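Long-range contact in putative polysaccharide deacetylase (Bdellovibrio bacteriovorus HD100, PDB 5JP6), which probably removes acetyl groups from peptidoglycan as a zinc-binding deacetylase of carbohydrate esterase family 4: residues 221-226 with 359-364. The protein carries 1 engineered substitution. Numbering follows the deposited sequence.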
ATOM      1  N   GLY A 221      -7.178  13.369  -9.186  1.00 21.37           N
ATOM      2  CA  GLY A 221      -8.629  13.189  -8.993  1.00 21.33           C
ATOM      3  C   GLY A 221      -9.045  12.018  -8.124  1.00 19.94           C
ATOM      4  O   GLY A 221     -10.223  11.707  -8.018  1.00 23.20           O
ATOM      5  N   HIS A 222      -8.084  11.413  -7.436  1.00 20.49           N
ATOM      6  CA  HIS A 222      -8.387  10.248  -6.630  1.00 19.18           C
ATOM      7  C   HIS A 222      -8.960  10.649  -5.268  1.00 19.85           C
ATOM      8  O   HIS A 222      -8.801  11.781  -4.808  1.00 20.67           O
ATOM      9  CB  HIS A 222      -7.131   9.406  -6.466  1.00 18.59           C
ATOM     10  CG  HIS A 222      -6.524   8.995  -7.762  1.00 18.11           C
ATOM     11  ND1 HIS A 222      -7.142   8.144  -8.644  1.00 20.08           N
ATOM     12  CD2 HIS A 222      -5.363   9.370  -8.340  1.00 19.89           C
ATOM     13  CE1 HIS A 222      -6.369   7.991  -9.709  1.00 20.62           C
ATOM     14  NE2 HIS A 222      -5.280   8.716  -9.537  1.00 20.31           N
ATOM     15  N   VAL A 223      -9.624   9.696  -4.648  1.00 17.83           N
ATOM     16  CA  VAL A 223     -10.087   9.827  -3.261  1.00 18.00           C
ATOM     17  C   VAL A 223      -8.912   9.519  -2.343  1.00 18.00           C
ATOM     18  O   VAL A 223      -8.154   8.578  -2.580  1.00 18.39           O
ATOM     19  CB  VAL A 223     -11.331   8.958  -2.989  1.00 18.98           C
ATOM     20  CG1 VAL A 223     -11.518   8.735  -1.509  1.00 20.20           C
ATOM     21  CG2 VAL A 223     -12.541   9.596  -3.629  1.00 19.21           C
ATOM     22  N   ILE A 224      -8.748  10.333  -1.302  1.00 17.74           N
ATOM     23  CA  ILE A 224      -7.688  10.153  -0.325  1.00 17.15           C
ATOM     24  C   ILE A 224      -8.243  10.247   1.091  1.00 17.59           C
ATOM     25  O   ILE A 224      -8.671  11.306   1.514  1.00 18.74           O
ATOM     26  CB  ILE A 224      -6.548  11.151  -0.504  1.00 18.26           C
ATOM     27  CG1 ILE A 224      -6.067  11.192  -1.948  1.00 19.36           C
ATOM     28  CG2 ILE A 224      -5.398  10.823   0.459  1.00 18.86           C
ATOM     29  CD1 ILE A 224      -5.045  12.297  -2.189  1.00 19.93           C
ATOM     30  N   GLY A 225      -8.217   9.098   1.782  1.00 17.16           N
ATOM     31  CA  GLY A 225      -8.493   9.009   3.201  1.00 17.08           C
ATOM     32  C   GLY A 225      -7.278   8.492   3.928  1.00 17.41           C
ATOM     33  O   GLY A 225      -6.144   8.739   3.523  1.00 19.08           O
ATOM     34  N   SER A 226      -7.501   7.747   5.005  1.00 18.86           N
ATOM     35  CA  SER A 226      -6.383   7.282   5.822  1.00 19.38           C
ATOM     36  C   SER A 226      -6.532   5.838   6.300  1.00 19.45           C
ATOM     37  O   SER A 226      -7.612   5.301   6.283  1.00 17.99           O
ATOM     38  CB  SER A 226      -6.131   8.266   6.971  1.00 22.29           C
ATOM     39  OG  SER A 226      -7.109   8.171   7.977  1.00 23.01           O
ATOM     40  N   VAL A 359     -14.030   0.216 -13.632  1.00 22.17           N
ATOM     41  CA  VAL A 359     -13.495   0.751 -12.422  1.00 22.32           C
ATOM     42  C   VAL A 359     -14.379   1.871 -11.873  1.00 23.24           C
ATOM     43  O   VAL A 359     -14.732   2.800 -12.597  1.00 25.95           O
ATOM     44  CB  VAL A 359     -12.050   1.250 -12.605  1.00 22.19           C
ATOM     45  CG1 VAL A 359     -11.546   1.954 -11.335  1.00 23.72           C
ATOM     46  CG2 VAL A 359     -11.128   0.084 -12.964  1.00 23.42           C
ATOM     47  N   VAL A 360     -14.750   1.755 -10.601  1.00 20.92           N
ATOM     48  CA  VAL A 360     -15.639   2.714  -9.937  1.00 21.04           C
ATOM     49  C   VAL A 360     -14.903   3.445  -8.837  1.00 21.69           C
ATOM     50  O   VAL A 360     -14.203   2.826  -8.037  1.00 21.59           O
ATOM     51  CB  VAL A 360     -16.836   1.979  -9.299  1.00 22.14           C
ATOM     52  CG1 VAL A 360     -17.668   2.893  -8.434  1.00 24.91           C
ATOM     53  CG2 VAL A 360     -17.686   1.350 -10.400  1.00 25.17           C
ATOM     54  N   LEU A 361     -15.139   4.753  -8.752  1.00 20.69           N
ATOM     55  CA  LEU A 361     -14.677   5.534  -7.628  1.00 20.44           C
ATOM     56  C   LEU A 361     -15.841   5.771  -6.671  1.00 19.79           C
ATOM     57  O   LEU A 361     -16.909   6.199  -7.105  1.00 22.27           O
ATOM     58  CB  LEU A 361     -14.149   6.894  -8.084  1.00 20.89           C
ATOM     59  CG  LEU A 361     -13.540   7.780  -7.011  1.00 20.15           C
ATOM     60  CD1 LEU A 361     -12.314   7.168  -6.418  1.00 20.16           C
ATOM     61  CD2 LEU A 361     -13.264   9.163  -7.606  1.00 21.40           C
ATOM     62  N   LEU A 362     -15.644   5.477  -5.382  1.00 20.16           N
ATOM     63  CA  LEU A 362     -16.667   5.808  -4.379  1.00 20.53           C
ATOM     64  C   LEU A 362     -16.216   7.102  -3.701  1.00 20.57           C
ATOM     65  O   LEU A 362     -15.031   7.252  -3.358  1.00 21.77           O
ATOM     66  CB  LEU A 362     -16.810   4.692  -3.331  1.00 21.18           C
ATOM     67  CG  LEU A 362     -17.211   3.327  -3.877  1.00 22.80           C
ATOM     68  CD1 LEU A 362     -17.203   2.293  -2.754  1.00 24.68           C
ATOM     69  CD2 LEU A 362     -18.565   3.393  -4.565  1.00 25.20           C
ATOM     70  N   THR A 363     -17.161   8.003  -3.490  1.00 20.70           N
ATOM     71  CA  THR A 363     -16.874   9.295  -2.926  1.00 21.22           C
ATOM     72  C   THR A 363     -18.045   9.741  -2.054  1.00 20.75           C
ATOM     73  O   THR A 363     -19.162   9.232  -2.186  1.00 23.66           O
ATOM     74  CB  THR A 363     -16.566  10.316  -4.047  1.00 25.98           C
ATOM     75  OG1 THR A 363     -15.856  11.418  -3.486  1.00 30.56           O
ATOM     76  CG2 THR A 363     -17.857  10.761  -4.738  1.00 24.92           C
ATOM     77  N   ALA A 364     -17.783  10.677  -1.167  1.00 21.83           N
ATOM     78  CA  ALA A 364     -18.860  11.233  -0.326  1.00 22.43           C
ATOM     79  C   ALA A 364     -19.932  11.951  -1.148  1.00 22.44           C
ATOM     80  O   ALA A 364     -19.627  12.645  -2.125  1.00 25.43           O
ATOM     81  CB  ALA A 364     -18.301  12.179   0.711  1.00 25.37           C
TER
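The carbonyl O of Leu362, buried and without a hydrogen-bonding partner in the model, is met by a methyl group: Val223 CG2 lies 3.4 Å from it. This happens inside the curled parallel sheet of the NodB-type deacetylase fold, a distorted (beta/alpha) barrel, between strands 223-227 and 358-364, not sheet neighbours, since 170-176 and 199-202 stand between them. The segment axes approach to 8.4 Å at 69°, too wide and too steep for backbone pairing, so side chains make the contact. Val223 points toward 361-364, whereas Ile224 packs on helix 211-219, so the contact lies on the face turned from that helix. With CG2 anti to its carbonyl carbon, Val223 sets this branch against Leu361 CD1 at 3.7 Å; the side chains cross obliquely. Leu361 CB also points toward 221-226; chi1 of -176° places CG anti to the backbone N, 4.0 Å from Val223 CG2. About 12 Å separates the side chains of Val223 and zinc ligand His227, so the contact stands apart from the metal site. Gly221, in the Schellman motif ending helix 211-219, has its O 4.0 Å from Leu361 CD2. Over 90° round from Leu361 CD1, Thr363 OG1 touches Val223 CG2 at 3.8 Å.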